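Local coordinates for hypothetical conserved protein (Geobacillus kaustophilus, PDB 2R5X) that is of unknown function but belongs to the YugN-like family of conserved proteins, at residues A[58-63]-A[72-77]. The protein carries 1 engineered substitution. Sequence-based numbering, arbitrary orientation.
Sequences QGYAIE and LIKLLT
Residues 58-61 and 72-75 run antiparallel, and the two faces of their pairing are packed very differently. The tight part lies around Gly-59, which sits opposite Leu-75 in a non-hydrogen-bonded pair with the CA atoms just 3.9 Å apart. Ile-73 turns CG2, anti to its backbone N, to within 3.7 Å of Gly-59 CA, so a CB on the glycine would collide with that methyl. On this same buried face Ile-73 and Leu-75 rest on Leu-20 of helix 17-26.

On the other face the side chains are more exposed. Tyr-60 holds CG in the crowded position between backbone N and carbonyl carbon (chi1 58°), which lays its ring across Lys-74. Lys-74 CB sits over one ring face, 3.9 Å from the centroid, in a CH-pi contact, while Leu-76 CD2 meets the ring edge in plane, 3.8 Å from Tyr-60 CE1. Bent at chi2, the lysine runs its CD past the phenol oxygen and delivers NZ to its neighbour's carbonyl, Leu-75 O. An alanine in place of Tyr-60 would probably leave the lysine chain less fixed and strip cover from Leu-76.

That pairing is reciprocal at Tyr-60 and Lys-74, where each N-H reaches the other's carbonyl, and continues in an almost straight bond (178°) from Leu-76 N to Gln-58 O. A water bridges Gln-58 N and Leu-76 O. Toward the exposed end the register slips: Leu-72 O accepts a 2.8 Å bond from Ile-62 N and a weak one from Glu-63 N, and Leu-72 N returns one to Glu-63 O. Two residues facing one make this a classic beta bulge at the loop end of the beta hairpin formed by strands 51-61 and 71-84 within the antiparallel sheet.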
loop_
_atom_site.group_PDB
_atom_site.type_symbol
_atom_site.label_atom_id
_atom_site.label_comp_id
_atom_site.label_asym_id
_atom_site.label_seq_id
_atom_site.Cartn_x
_atom_site.Cartn_y
_atom_site.Cartn_z
ATOM N N GLN A 58 -2.771 -1.911 1.904
ATOM C CA GLN A 58 -3.675 -1.988 3.029
ATOM C C GLN A 58 -3.363 -3.228 3.844
ATOM O O GLN A 58 -2.937 -4.253 3.302
ATOM C CB GLN A 58 -5.110 -2.044 2.516
ATOM C CG GLN A 58 -6.143 -1.521 3.478
ATOM C CD GLN A 58 -7.503 -1.385 2.837
ATOM O OE1 GLN A 58 -7.968 -2.293 2.153
ATOM N NE2 GLN A 58 -8.158 -0.249 3.065
ATOM N N GLY A 59 -3.578 -3.123 5.149
ATOM C CA GLY A 59 -3.420 -4.245 6.055
ATOM C C GLY A 59 -4.386 -4.139 7.221
ATOM O O GLY A 59 -4.829 -3.045 7.561
ATOM N N TYR A 60 -4.726 -5.271 7.826
ATOM C CA TYR A 60 -5.530 -5.250 9.048
ATOM C C TYR A 60 -4.678 -5.525 10.283
ATOM O O TYR A 60 -3.616 -6.162 10.192
ATOM C CB TYR A 60 -6.704 -6.230 8.960
ATOM C CG TYR A 60 -6.336 -7.683 8.703
ATOM C CD1 TYR A 60 -6.426 -8.227 7.424
ATOM C CD2 TYR A 60 -5.928 -8.522 9.744
ATOM C CE1 TYR A 60 -6.100 -9.563 7.183
ATOM C CE2 TYR A 60 -5.597 -9.854 9.517
ATOM C CZ TYR A 60 -5.693 -10.371 8.234
ATOM O OH TYR A 60 -5.372 -11.690 8.003
ATOM N N ALA A 61 -5.149 -5.054 11.435
ATOM C CA ALA A 61 -4.481 -5.339 12.698
ATOM C C ALA A 61 -4.894 -6.718 13.217
ATOM O O ALA A 61 -5.981 -6.879 13.770
ATOM C CB ALA A 61 -4.782 -4.250 13.720
ATOM N N ILE A 62 -4.025 -7.705 13.008
ATOM C CA ILE A 62 -4.252 -9.081 13.464
ATOM C C ILE A 62 -3.944 -9.216 14.969
ATOM O O ILE A 62 -4.512 -10.065 15.658
ATOM C CB ILE A 62 -3.480 -10.128 12.574
ATOM C CG1 ILE A 62 -4.048 -11.546 12.754
ATOM C CG2 ILE A 62 -1.958 -10.072 12.800
ATOM C CD1 ILE A 62 -3.655 -12.540 11.656
ATOM N N GLU A 63 -3.065 -8.350 15.454
ATOM C CA GLU A 63 -2.739 -8.218 16.866
ATOM C C GLU A 63 -2.640 -6.725 17.198
ATOM O O GLU A 63 -2.263 -5.956 16.352
ATOM C CB GLU A 63 -1.397 -8.913 17.144
ATOM C CG GLU A 63 -1.485 -10.149 17.991
ATOM C CD GLU A 63 -0.537 -11.280 17.595
ATOM O OE1 GLU A 63 0.649 -11.259 17.969
ATOM O OE2 GLU A 63 -1.009 -12.223 16.952
ATOM N N LEU A 72 0.247 -5.659 15.120
ATOM C CA LEU A 72 0.756 -6.556 14.094
ATOM C C LEU A 72 -0.163 -6.469 12.880
ATOM O O LEU A 72 -1.376 -6.659 12.995
ATOM C CB LEU A 72 0.889 -7.994 14.611
ATOM C CG LEU A 72 1.771 -8.953 13.800
ATOM C CD1 LEU A 72 3.246 -8.565 13.877
ATOM C CD2 LEU A 72 1.576 -10.389 14.269
ATOM N N ILE A 73 0.427 -6.160 11.728
ATOM C CA ILE A 73 -0.326 -5.905 10.502
ATOM C C ILE A 73 -0.160 -7.047 9.494
ATOM O O ILE A 73 0.957 -7.436 9.152
ATOM C CB ILE A 73 0.063 -4.520 9.870
ATOM C CG1 ILE A 73 -0.083 -3.374 10.889
ATOM C CG2 ILE A 73 -0.738 -4.220 8.590
ATOM C CD1 ILE A 73 -1.485 -3.210 11.523
ATOM N N LYS A 74 -1.280 -7.599 9.044
ATOM C CA LYS A 74 -1.267 -8.548 7.934
ATOM C C LYS A 74 -1.726 -7.815 6.661
ATOM O O LYS A 74 -2.864 -7.350 6.579
ATOM C CB LYS A 74 -2.143 -9.771 8.257
ATOM C CG LYS A 74 -2.017 -10.959 7.293
ATOM C CD LYS A 74 -2.874 -10.783 6.038
ATOM C CE LYS A 74 -2.802 -11.958 5.097
ATOM N NZ LYS A 74 -3.339 -11.580 3.761
ATOM N N LEU A 75 -0.836 -7.727 5.674
ATOM C CA LEU A 75 -1.101 -6.983 4.441
ATOM C C LEU A 75 -2.007 -7.733 3.471
ATOM O O LEU A 75 -1.930 -8.956 3.335
ATOM C CB LEU A 75 0.204 -6.611 3.735
ATOM C CG LEU A 75 1.236 -5.712 4.428
ATOM C CD1 LEU A 75 2.483 -5.657 3.584
ATOM C CD2 LEU A 75 0.717 -4.304 4.655
ATOM N N LEU A 76 -2.862 -6.971 2.799
ATOM C CA LEU A 76 -3.790 -7.494 1.806
ATOM C C LEU A 76 -3.228 -7.255 0.405
ATOM O O LEU A 76 -2.161 -6.673 0.257
ATOM C CB LEU A 76 -5.153 -6.817 1.974
ATOM C CG LEU A 76 -5.809 -6.956 3.358
ATOM C CD1 LEU A 76 -6.895 -5.909 3.540
ATOM C CD2 LEU A 76 -6.382 -8.361 3.581
ATOM N N THR A 77 -3.937 -7.715 -0.617
ATOM C CA THR A 77 -3.492 -7.549 -1.995
ATOM C C THR A 77 -3.542 -6.074 -2.387
ATOM O O THR A 77 -4.595 -5.432 -2.254
ATOM C CB THR A 77 -4.341 -8.415 -2.946
ATOM O OG1 THR A 77 -4.258 -9.781 -2.516
ATOM C CG2 THR A 77 -3.852 -8.314 -4.396
HETATM O O HOH W 1 -2.469 -4.041 0.094
#